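Local coordinates for protein beta sliding clamp (Bartonella birtlesii LL-WM9, PDB 6PTR) that probably encircles DNA as a ring-shaped head-to-tail dimer and tethers DNA polymerases to it for processive replication, at residues S39-D44 with Y80-I85; H147-T152 with G215-L220; K179-A184 with D258-I263; R294-T299 with L305-N310. All blocks are in the same frame, centred on the assembly; numbering follows the deposited sequence.

Interaction 1: residues S39-D44 with Y80-I85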
# COMPACT_ATOMS: atom_id res chain seq x y z
N SER C 39 -16.45 15.33 -11.10
CA SER C 39 -15.15 14.70 -11.21
C SER C 39 -14.08 15.64 -11.75
O SER C 39 -12.91 15.26 -11.83
CB SER C 39 -15.24 13.45 -12.09
OG SER C 39 -16.03 12.47 -11.44
N ASN C 40 -14.45 16.87 -12.07
CA ASN C 40 -13.54 17.79 -12.73
C ASN C 40 -13.01 18.85 -11.78
O ASN C 40 -13.65 19.18 -10.77
CB ASN C 40 -14.24 18.46 -13.91
CG ASN C 40 -14.37 17.52 -15.10
OD1 ASN C 40 -14.22 16.30 -14.96
ND2 ASN C 40 -14.63 18.08 -16.27
N VAL C 41 -11.82 19.37 -12.10
CA VAL C 41 -11.31 20.58 -11.44
C VAL C 41 -11.55 21.75 -12.38
O VAL C 41 -11.35 21.66 -13.59
CB VAL C 41 -9.81 20.45 -11.09
CG1 VAL C 41 -9.00 20.08 -12.32
CG2 VAL C 41 -9.29 21.79 -10.53
N LEU C 42 -12.04 22.85 -11.81
CA LEU C 42 -12.20 24.09 -12.57
C LEU C 42 -10.88 24.83 -12.59
O LEU C 42 -10.25 25.02 -11.55
CB LEU C 42 -13.27 24.98 -11.94
CG LEU C 42 -13.35 26.42 -12.49
CD1 LEU C 42 -13.74 26.43 -13.98
CD2 LEU C 42 -14.31 27.23 -11.67
N ILE C 43 -10.45 25.24 -13.78
CA ILE C 43 -9.25 26.05 -13.96
C ILE C 43 -9.72 27.39 -14.46
O ILE C 43 -10.38 27.46 -15.50
CB ILE C 43 -8.28 25.43 -14.98
CG1 ILE C 43 -7.92 24.00 -14.60
CG2 ILE C 43 -7.00 26.31 -15.09
CD1 ILE C 43 -6.98 23.35 -15.61
N ASP C 44 -9.40 28.47 -13.73
CA ASP C 44 -9.91 29.80 -14.08
C ASP C 44 -8.73 30.75 -14.10
O ASP C 44 -8.13 31.02 -13.05
CB ASP C 44 -10.98 30.26 -13.08
CG ASP C 44 -11.96 31.24 -13.69
OD1 ASP C 44 -11.58 32.01 -14.60
OD2 ASP C 44 -13.13 31.26 -13.26
N TYR C 80 -8.55 13.68 -11.45
CA TYR C 80 -7.55 12.65 -11.19
C TYR C 80 -6.71 12.38 -12.43
O TYR C 80 -5.50 12.16 -12.32
CB TYR C 80 -8.23 11.38 -10.68
CG TYR C 80 -8.62 11.53 -9.22
CD1 TYR C 80 -7.67 11.36 -8.21
CD2 TYR C 80 -9.91 11.87 -8.86
CE1 TYR C 80 -8.02 11.51 -6.88
CE2 TYR C 80 -10.26 12.01 -7.53
CZ TYR C 80 -9.31 11.84 -6.55
OH TYR C 80 -9.66 12.01 -5.22
N LEU C 81 -7.32 12.43 -13.61
CA LEU C 81 -6.56 12.29 -14.85
C LEU C 81 -5.55 13.41 -15.01
O LEU C 81 -4.39 13.18 -15.36
CB LEU C 81 -7.50 12.27 -16.06
CG LEU C 81 -6.83 12.23 -17.43
CD1 LEU C 81 -5.88 11.01 -17.55
CD2 LEU C 81 -7.88 12.19 -18.54
N LEU C 82 -5.99 14.66 -14.79
CA LEU C 82 -5.05 15.76 -14.92
C LEU C 82 -3.91 15.61 -13.93
O LEU C 82 -2.75 15.82 -14.28
CB LEU C 82 -5.76 17.09 -14.69
CG LEU C 82 -4.88 18.33 -14.81
CD1 LEU C 82 -4.25 18.44 -16.21
CD2 LEU C 82 -5.71 19.56 -14.48
N TYR C 83 -4.22 15.24 -12.68
CA TYR C 83 -3.17 15.03 -11.68
C TYR C 83 -2.19 13.94 -12.12
O TYR C 83 -0.97 14.11 -12.03
CB TYR C 83 -3.78 14.67 -10.32
CG TYR C 83 -2.75 14.65 -9.21
CD1 TYR C 83 -2.25 15.83 -8.70
CD2 TYR C 83 -2.26 13.45 -8.69
CE1 TYR C 83 -1.31 15.84 -7.69
CE2 TYR C 83 -1.31 13.44 -7.67
CZ TYR C 83 -0.84 14.65 -7.17
OH TYR C 83 0.11 14.69 -6.17
N ASP C 84 -2.72 12.81 -12.60
CA ASP C 84 -1.83 11.72 -13.00
C ASP C 84 -0.95 12.14 -14.18
O ASP C 84 0.22 11.73 -14.25
CB ASP C 84 -2.65 10.48 -13.35
CG ASP C 84 -3.30 9.84 -12.13
OD1 ASP C 84 -2.81 10.05 -11.00
OD2 ASP C 84 -4.30 9.12 -12.30
N ILE C 85 -1.48 12.96 -15.09
CA ILE C 85 -0.67 13.44 -16.21
C ILE C 85 0.46 14.34 -15.70
O ILE C 85 1.64 14.12 -16.00
CB ILE C 85 -1.55 14.16 -17.24
CG1 ILE C 85 -2.41 13.15 -18.00
CG2 ILE C 85 -0.69 15.03 -18.19
CD1 ILE C 85 -3.55 13.82 -18.78
O HOH W 1 -11.48 12.86 -11.58
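The helix-on-sheet core of the N-terminal clamp domain brings Leu-82 of helix 79-88 against Val-41 and Ile-43 of strand 40-46. One methyl does the touching on the helix side. Leu-82 CD2 lies 4.0 Å from Val-41 CG1, and the two side chains are roughly perpendicular. The same CD2 comes 4.2 Å from Ile-43 CD1, and here the two side chains meet end to end. Val-41 and Ile-43 are two residues apart on the strand, so both face the helix. Leu-82 has its CG anti to the backbone N (chi1 -180°), and from there its branch extends to the strand. Strand 71-78 leads directly into the helix and pairs with strand 40-46 at the edge of a sheet. Sheet and helix are thus joined by the chain as well as by packing. Near this junction water 1 bridges the two segments. It donates to Ser-39 O at 2.8 Å and accepts from Tyr-80 N at 3.0 Å, which occupies an N-H of the first helical turn. Phe-18 and Leu-22 of helix 15-26 also pack on Leu-82, and Val-25 of that helix packs on Val-41. Leu-81, Asp-84 and Ile-85 meet Thr-287 of the second subunit, which places this helix at the dimer interface.

Interaction 2: residues H147-T152 with G215-L220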
# COMPACT_ATOMS: atom_id res chain seq x y z
N HIS C 147 -2.82 21.90 16.05
CA HIS C 147 -2.80 21.27 17.37
C HIS C 147 -4.21 20.88 17.80
O HIS C 147 -4.43 19.76 18.27
CB HIS C 147 -2.17 22.22 18.38
CG HIS C 147 -2.28 21.75 19.80
ND1 HIS C 147 -1.60 20.66 20.28
CD2 HIS C 147 -3.00 22.24 20.84
CE1 HIS C 147 -1.89 20.48 21.55
NE2 HIS C 147 -2.74 21.43 21.92
N LEU C 148 -5.18 21.79 17.64
CA LEU C 148 -6.55 21.47 18.05
C LEU C 148 -7.09 20.28 17.28
O LEU C 148 -7.72 19.38 17.86
CB LEU C 148 -7.45 22.69 17.84
CG LEU C 148 -7.02 23.97 18.55
CD1 LEU C 148 -7.81 25.15 18.03
CD2 LEU C 148 -7.21 23.81 20.05
N LEU C 149 -6.86 20.25 15.96
CA LEU C 149 -7.37 19.15 15.15
C LEU C 149 -6.60 17.86 15.43
O LEU C 149 -7.19 16.77 15.42
CB LEU C 149 -7.28 19.51 13.66
CG LEU C 149 -8.17 20.68 13.27
CD1 LEU C 149 -7.92 21.13 11.84
CD2 LEU C 149 -9.64 20.36 13.46
N ASP C 150 -5.29 17.96 15.66
CA ASP C 150 -4.50 16.78 16.02
C ASP C 150 -4.98 16.14 17.31
O ASP C 150 -4.89 14.91 17.46
CB ASP C 150 -3.02 17.14 16.18
CG ASP C 150 -2.28 17.23 14.87
OD1 ASP C 150 -2.75 16.67 13.86
OD2 ASP C 150 -1.20 17.86 14.87
N CYS C 151 -5.46 16.94 18.26
CA CYS C 151 -5.96 16.36 19.50
C CYS C 151 -7.29 15.61 19.34
O CYS C 151 -7.62 14.79 20.20
CB CYS C 151 -6.16 17.44 20.57
SG CYS C 151 -4.66 18.18 21.23
N THR C 152 -8.06 15.89 18.28
CA THR C 152 -9.45 15.46 18.23
C THR C 152 -9.83 14.63 17.01
O THR C 152 -10.79 13.86 17.10
CB THR C 152 -10.39 16.67 18.31
OG1 THR C 152 -9.99 17.65 17.33
CG2 THR C 152 -10.32 17.31 19.70
N GLY C 215 -10.60 16.30 7.63
CA GLY C 215 -9.53 15.50 7.05
C GLY C 215 -8.75 16.24 5.98
O GLY C 215 -7.52 16.16 5.92
N GLU C 216 -9.45 17.00 5.14
CA GLU C 216 -8.74 17.75 4.11
C GLU C 216 -7.95 18.90 4.70
O GLU C 216 -6.83 19.20 4.25
CB GLU C 216 -9.72 18.26 3.06
CG GLU C 216 -10.36 17.13 2.28
CD GLU C 216 -9.33 16.21 1.64
OE1 GLU C 216 -8.41 16.71 0.94
OE2 GLU C 216 -9.41 14.99 1.87
N LEU C 217 -8.53 19.59 5.69
CA LEU C 217 -7.79 20.64 6.38
C LEU C 217 -6.53 20.07 7.01
O LEU C 217 -5.45 20.65 6.89
CB LEU C 217 -8.71 21.29 7.43
CG LEU C 217 -8.32 22.57 8.15
CD1 LEU C 217 -7.95 23.64 7.16
CD2 LEU C 217 -9.51 23.02 9.02
N GLN C 218 -6.64 18.89 7.62
CA GLN C 218 -5.49 18.27 8.26
C GLN C 218 -4.41 17.91 7.26
O GLN C 218 -3.22 18.05 7.55
CB GLN C 218 -5.94 17.03 9.04
CG GLN C 218 -6.54 17.41 10.37
CD GLN C 218 -5.46 17.69 11.41
OE1 GLN C 218 -4.79 18.72 11.36
NE2 GLN C 218 -5.28 16.74 12.33
N LYS C 219 -4.80 17.47 6.06
CA LYS C 219 -3.78 17.15 5.06
C LYS C 219 -2.99 18.40 4.67
O LYS C 219 -1.77 18.34 4.48
CB LYS C 219 -4.40 16.52 3.82
CG LYS C 219 -4.93 15.10 4.03
CD LYS C 219 -5.77 14.68 2.83
CE LYS C 219 -6.39 13.31 3.02
NZ LYS C 219 -7.25 12.95 1.86
N LEU C 220 -3.67 19.54 4.54
CA LEU C 220 -2.94 20.77 4.24
C LEU C 220 -2.08 21.19 5.42
O LEU C 220 -0.90 21.53 5.25
CB LEU C 220 -3.93 21.88 3.87
CG LEU C 220 -3.25 23.23 3.67
CD1 LEU C 220 -2.28 23.20 2.46
CD2 LEU C 220 -4.27 24.33 3.50
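Gln-218 bends sharply at chi2 (-81°), and this turn brings its carboxamide back alongside Leu-149 and within reach of Asp-150. The contact joins helices 142-152 and 211-221 of the central clamp domain. Paired helices of this kind line the DNA channel in sliding clamps. The two short helical segments run at 124° to each other, with their axes 10.6 Å apart at closest approach. Leu-149 and Gln-218 lie alongside each other, running opposite ways. Leu-149 CB lies 3.4 Å from Gln-218 CD, so it packs against the carboxamide itself. The amide end is held by hydrogen bonds. Gln-218 NE2 donates to Asp-150 OD1 at 3.0 Å with an N-H...O angle of 157°. It comes to the anti side of that oxygen, somewhat out of the carboxylate plane. Gln-218 NE2 also bonds Gln-153 OE1, so two acceptors help fix the amide's rotation. Asp-150 is not given over to Gln-218 alone: its OD2 forms a salt bridge with Lys-146. Phe-247 of strand 245-250 packs on Leu-217, and Ile-168 and Leu-182 pack on Leu-149. The Leu-149 and Leu-217 side chains stand nearly at right angles, with Leu-149 CD1 3.7 Å from Leu-217 CD2.

Interaction 3: residues K179-A184 with D258-I263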
# COMPACT_ATOMS: atom_id res chain seq x y z
N LYS C 179 -13.05 30.18 26.49
CA LYS C 179 -12.30 29.12 25.85
C LYS C 179 -12.92 28.81 24.50
O LYS C 179 -14.14 28.88 24.34
CB LYS C 179 -12.28 27.85 26.71
CG LYS C 179 -11.54 28.01 28.03
CD LYS C 179 -11.31 26.65 28.68
CE LYS C 179 -10.48 26.77 29.95
NZ LYS C 179 -11.33 26.86 31.16
N LEU C 180 -12.07 28.49 23.53
CA LEU C 180 -12.49 27.83 22.30
C LEU C 180 -12.18 26.35 22.47
O LEU C 180 -11.06 26.00 22.81
CB LEU C 180 -11.76 28.38 21.08
CG LEU C 180 -11.90 27.58 19.78
CD1 LEU C 180 -13.34 27.62 19.25
CD2 LEU C 180 -10.92 28.15 18.74
N ARG C 181 -13.20 25.51 22.26
CA ARG C 181 -13.08 24.09 22.55
C ARG C 181 -13.47 23.28 21.32
O ARG C 181 -14.38 23.66 20.58
CB ARG C 181 -13.95 23.68 23.76
CG ARG C 181 -13.99 22.19 24.05
CD ARG C 181 -14.78 21.98 25.36
NE ARG C 181 -14.03 22.36 26.57
CZ ARG C 181 -14.55 22.38 27.79
NH1 ARG C 181 -15.83 22.07 27.98
NH2 ARG C 181 -13.79 22.72 28.83
N LEU C 182 -12.77 22.18 21.11
CA LEU C 182 -13.14 21.18 20.12
C LEU C 182 -13.33 19.87 20.84
O LEU C 182 -12.48 19.51 21.66
CB LEU C 182 -12.06 20.99 19.05
CG LEU C 182 -11.88 22.09 18.00
CD1 LEU C 182 -11.40 23.37 18.62
CD2 LEU C 182 -10.88 21.60 16.96
N VAL C 183 -14.43 19.18 20.54
CA VAL C 183 -14.74 17.86 21.07
C VAL C 183 -15.07 16.93 19.92
O VAL C 183 -15.81 17.29 18.99
CB VAL C 183 -15.90 17.89 22.09
CG1 VAL C 183 -16.31 16.45 22.48
CG2 VAL C 183 -15.49 18.67 23.34
N ALA C 184 -14.56 15.70 19.98
CA ALA C 184 -14.97 14.66 19.06
C ALA C 184 -15.20 13.37 19.83
O ALA C 184 -14.50 13.08 20.81
CB ALA C 184 -13.92 14.40 17.96
N ASP C 258 -24.72 16.33 24.78
CA ASP C 258 -24.29 17.02 26.00
C ASP C 258 -23.09 16.26 26.57
O ASP C 258 -23.16 15.55 27.57
CB ASP C 258 -25.47 17.09 26.97
CG ASP C 258 -25.16 17.88 28.23
OD1 ASP C 258 -24.07 18.47 28.34
OD2 ASP C 258 -26.05 17.90 29.11
N TYR C 259 -21.96 16.43 25.87
CA TYR C 259 -20.77 15.61 26.11
C TYR C 259 -20.18 15.83 27.49
O TYR C 259 -19.46 14.96 27.98
CB TYR C 259 -19.69 15.90 25.04
CG TYR C 259 -19.17 17.30 25.18
CD1 TYR C 259 -18.11 17.59 26.04
CD2 TYR C 259 -19.79 18.36 24.52
CE1 TYR C 259 -17.68 18.88 26.23
CE2 TYR C 259 -19.35 19.68 24.71
CZ TYR C 259 -18.30 19.92 25.57
OH TYR C 259 -17.86 21.19 25.79
N GLN C 260 -20.42 16.98 28.13
CA GLN C 260 -19.86 17.20 29.46
C GLN C 260 -20.37 16.17 30.45
O GLN C 260 -19.70 15.89 31.44
CB GLN C 260 -20.17 18.62 29.94
CG GLN C 260 -19.45 19.66 29.09
CD GLN C 260 -19.75 21.09 29.51
OE1 GLN C 260 -20.22 21.34 30.62
NE2 GLN C 260 -19.47 22.03 28.63
N ARG C 261 -21.52 15.55 30.18
CA ARG C 261 -22.02 14.56 31.10
C ARG C 261 -21.13 13.33 31.18
O ARG C 261 -21.22 12.58 32.16
CB ARG C 261 -23.42 14.13 30.69
CG ARG C 261 -24.45 15.23 30.78
CD ARG C 261 -25.82 14.63 30.82
NE ARG C 261 -26.85 15.60 30.47
CZ ARG C 261 -28.13 15.42 30.75
NH1 ARG C 261 -28.49 14.31 31.37
NH2 ARG C 261 -29.03 16.33 30.40
N VAL C 262 -20.29 13.07 30.17
CA VAL C 262 -19.52 11.82 30.17
C VAL C 262 -18.10 11.99 30.69
O VAL C 262 -17.39 10.98 30.84
CB VAL C 262 -19.47 11.14 28.79
CG1 VAL C 262 -20.85 11.09 28.19
CG2 VAL C 262 -18.47 11.82 27.84
N ILE C 263 -17.66 13.21 30.98
CA ILE C 263 -16.27 13.40 31.37
C ILE C 263 -16.17 13.18 32.87
O ILE C 263 -16.74 13.95 33.65
CB ILE C 263 -15.77 14.80 30.93
CG1 ILE C 263 -15.86 14.90 29.41
CG2 ILE C 263 -14.36 15.04 31.43
CD1 ILE C 263 -15.38 16.21 28.84
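Tyr-259 points its ring at strand 179-185, where Val-183 meets it over one face and Arg-181 meets its hydroxyl end. Val-183 CG2 makes a CH-pi contact, 3.8 Å from the ring centroid and displaced toward the rim. It comes as close as 3.6 Å to Tyr-259 CE1. The other methyl, Val-183 CG1, lies 4.0 Å from Tyr-259 CG, nearer the base of the ring. The guanidinium of Arg-181 stands almost perpendicular to the ring, with the planes 81° apart. This is an end-on approach to the phenol and not a stack. Arg-181 NH1 donates to Tyr-259 OH at 3.1 Å, nearly straight at 170°, and the oxygen lies in the guanidinium plane. A bend at chi3 (-75°) swings the guanidinium round to this position, while Arg-181 CD stays 3.2 Å from Tyr-259 OH. Gln-260 NE2 adds a weak hydrogen bond to the same oxygen. Tyr-259 OH is also hydrogen-bonded to His-171 NE2, and Arg-181 NE forms a salt bridge with Asp-194.

Tyr-259 lies on the short 3-10 segment 259-261, in the loop between strands 245-250 and 269-274. Within this turn Arg-261 NE forms a salt bridge with Asp-258 OD2 at 2.8 Å. Asp-258, Arg-261 and Val-262 touch the bound griselimycin, so the contact backs one wall of the peptide-binding site. The cationic guanidinium would tend to polarise the phenol oxygen, and the several polar partners gathered on that oxygen probably limit how far the ring can shift.

Interaction 4: residues R294-T299 with L305-N310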
# COMPACT_ATOMS: atom_id res chain seq x y z
N ARG C 294 -11.57 -6.68 20.35
CA ARG C 294 -10.19 -6.34 20.64
C ARG C 294 -10.04 -6.07 22.12
O ARG C 294 -9.28 -5.19 22.53
CB ARG C 294 -9.76 -5.11 19.83
CG ARG C 294 -10.37 -5.06 18.45
CD ARG C 294 -9.36 -4.73 17.38
NE ARG C 294 -9.67 -5.47 16.16
CZ ARG C 294 -8.89 -6.41 15.63
NH1 ARG C 294 -9.26 -7.02 14.51
NH2 ARG C 294 -7.73 -6.72 16.20
N ALA C 295 -10.78 -6.80 22.96
CA ALA C 295 -10.73 -6.52 24.38
C ALA C 295 -9.37 -6.91 24.94
O ALA C 295 -8.80 -7.95 24.58
CB ALA C 295 -11.85 -7.27 25.11
N VAL C 296 -8.83 -6.06 25.82
CA VAL C 296 -7.70 -6.43 26.66
C VAL C 296 -8.10 -6.15 28.09
O VAL C 296 -8.68 -5.10 28.39
CB VAL C 296 -6.40 -5.68 26.26
CG1 VAL C 296 -6.61 -4.16 26.30
CG2 VAL C 296 -5.25 -6.08 27.19
N LYS C 297 -7.85 -7.12 28.97
CA LYS C 297 -8.15 -6.99 30.39
C LYS C 297 -6.91 -6.49 31.12
O LYS C 297 -5.83 -7.06 30.99
CB LYS C 297 -8.58 -8.34 30.99
CG LYS C 297 -8.76 -8.26 32.49
CD LYS C 297 -9.45 -9.50 33.08
CE LYS C 297 -8.59 -10.71 33.07
NZ LYS C 297 -9.27 -11.71 33.97
N LEU C 298 -7.08 -5.40 31.85
CA LEU C 298 -6.05 -4.86 32.73
C LEU C 298 -6.37 -5.33 34.14
O LEU C 298 -7.43 -5.00 34.68
CB LEU C 298 -6.00 -3.33 32.69
CG LEU C 298 -5.42 -2.63 31.46
CD1 LEU C 298 -6.11 -3.03 30.19
CD2 LEU C 298 -5.48 -1.10 31.64
N THR C 299 -5.46 -6.08 34.73
CA THR C 299 -5.56 -6.45 36.13
C THR C 299 -4.58 -5.58 36.89
O THR C 299 -3.36 -5.75 36.77
CB THR C 299 -5.27 -7.93 36.33
OG1 THR C 299 -6.23 -8.69 35.57
CG2 THR C 299 -5.37 -8.29 37.81
N LEU C 305 0.85 -4.03 36.71
CA LEU C 305 -0.25 -4.13 35.77
C LEU C 305 -0.06 -5.39 34.93
O LEU C 305 0.98 -5.57 34.29
CB LEU C 305 -0.31 -2.90 34.86
CG LEU C 305 -1.27 -2.91 33.68
CD1 LEU C 305 -2.68 -2.91 34.18
CD2 LEU C 305 -1.03 -1.71 32.80
N LYS C 306 -1.08 -6.25 34.92
CA LYS C 306 -1.10 -7.40 34.01
C LYS C 306 -2.12 -7.18 32.92
O LYS C 306 -3.20 -6.63 33.17
CB LYS C 306 -1.42 -8.70 34.76
CG LYS C 306 -0.38 -9.08 35.79
CD LYS C 306 -0.56 -10.53 36.26
CE LYS C 306 -1.01 -10.60 37.70
NZ LYS C 306 -0.94 -12.00 38.20
N LEU C 307 -1.79 -7.63 31.71
CA LEU C 307 -2.65 -7.51 30.54
C LEU C 307 -2.98 -8.91 30.07
O LEU C 307 -2.11 -9.77 30.05
CB LEU C 307 -1.93 -6.76 29.41
CG LEU C 307 -1.40 -5.39 29.76
CD1 LEU C 307 -0.63 -4.83 28.58
CD2 LEU C 307 -2.56 -4.49 30.11
N VAL C 308 -4.24 -9.14 29.69
CA VAL C 308 -4.63 -10.45 29.16
C VAL C 308 -5.59 -10.25 28.00
O VAL C 308 -6.57 -9.50 28.11
CB VAL C 308 -5.30 -11.35 30.22
CG1 VAL C 308 -5.61 -12.70 29.56
CG2 VAL C 308 -4.40 -11.55 31.40
N VAL C 309 -5.34 -10.97 26.90
CA VAL C 309 -6.24 -11.01 25.74
C VAL C 309 -6.61 -12.46 25.49
O VAL C 309 -5.76 -13.35 25.56
CB VAL C 309 -5.60 -10.40 24.48
CG1 VAL C 309 -6.53 -10.49 23.26
CG2 VAL C 309 -5.18 -8.95 24.74
N ASN C 310 -7.90 -12.71 25.22
CA ASN C 310 -8.39 -14.05 24.90
C ASN C 310 -9.16 -13.96 23.60
O ASN C 310 -9.98 -13.05 23.44
CB ASN C 310 -9.31 -14.64 26.00
CG ASN C 310 -8.57 -14.94 27.30
OD1 ASN C 310 -7.76 -15.87 27.37
ND2 ASN C 310 -8.86 -14.17 28.35
O HOH W 2 -9.72 -10.45 25.60
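Lys-297 and Val-308 meet through their flat peptide groups, in a hydrogen-bonded pair of an antiparallel beta hairpin. Lys-297 N donates to Val-308 O at 2.8 Å, and Val-308 N returns a bond to Lys-297 O at 2.9 Å. Thr-299 and Lys-306 form the next hydrogen-bonded pair, with Thr-299 N 2.8 Å from Lys-306 O and Lys-306 N 3.0 Å from Thr-299 O. Leu-298 and Leu-307 sit between them as a non-hydrogen-bonded pair. Beyond the last direct bonds, water 2 links Ala-295 O to Asn-310 N and continues the ladder.

The two faces of the hairpin differ. Lys-297, Thr-299, Lys-306 and Val-308 share one face and are partly exposed. Leu-298 and Leu-307 lie on the other and are buried. These two leucines lie alongside each other with their ends in the same direction, and Leu-298 CG is 3.7 Å from Leu-307 CD2. Leu-305 CD1 closes on Leu-298 CB from the neighbouring position, also at 3.7 Å. With chi1 at 172°, Leu-305 CG lies opposite its own N, and CD1 is carried over to Leu-298. Toward the other end, Val-296 CG2 meets Val-309 CG2 at 3.8 Å.

On the face of Lys-297 and Thr-299, Glu-331 takes both a salt bridge from Lys-297 and a hydrogen bond with Thr-299 OG1. The hairpin forms the middle of a four-stranded sheet in the C-terminal domain, flanked by strands 315-322 and 330-335. Helix 275-285 packs on Leu-305, Leu-307 and Val-309, while helix 336-345 packs on Val-296.

In the fold
Interactions 2 and 3 are in direct contact, with centres about 17 Å apart. Leu-182 of strand 179-185 packs back on helix 142-152, with its CD2 3.9 Å from Leu-149 CD2. On the opposite face of this strand lies Tyr-259, beside the griselimycin site. The sheet that includes strand 179-185 thus lies between helix 142-152 and the Tyr-259 side. Interactions 1 and 4 lie in the N- and C-terminal domains, with centres about 50 Å apart. They do not touch each other or the central pair. Interaction 1 comes within about 8 Å of interaction 2, nearest atoms; interaction 4 stays about 17 Å from interaction 3, also between nearest atoms.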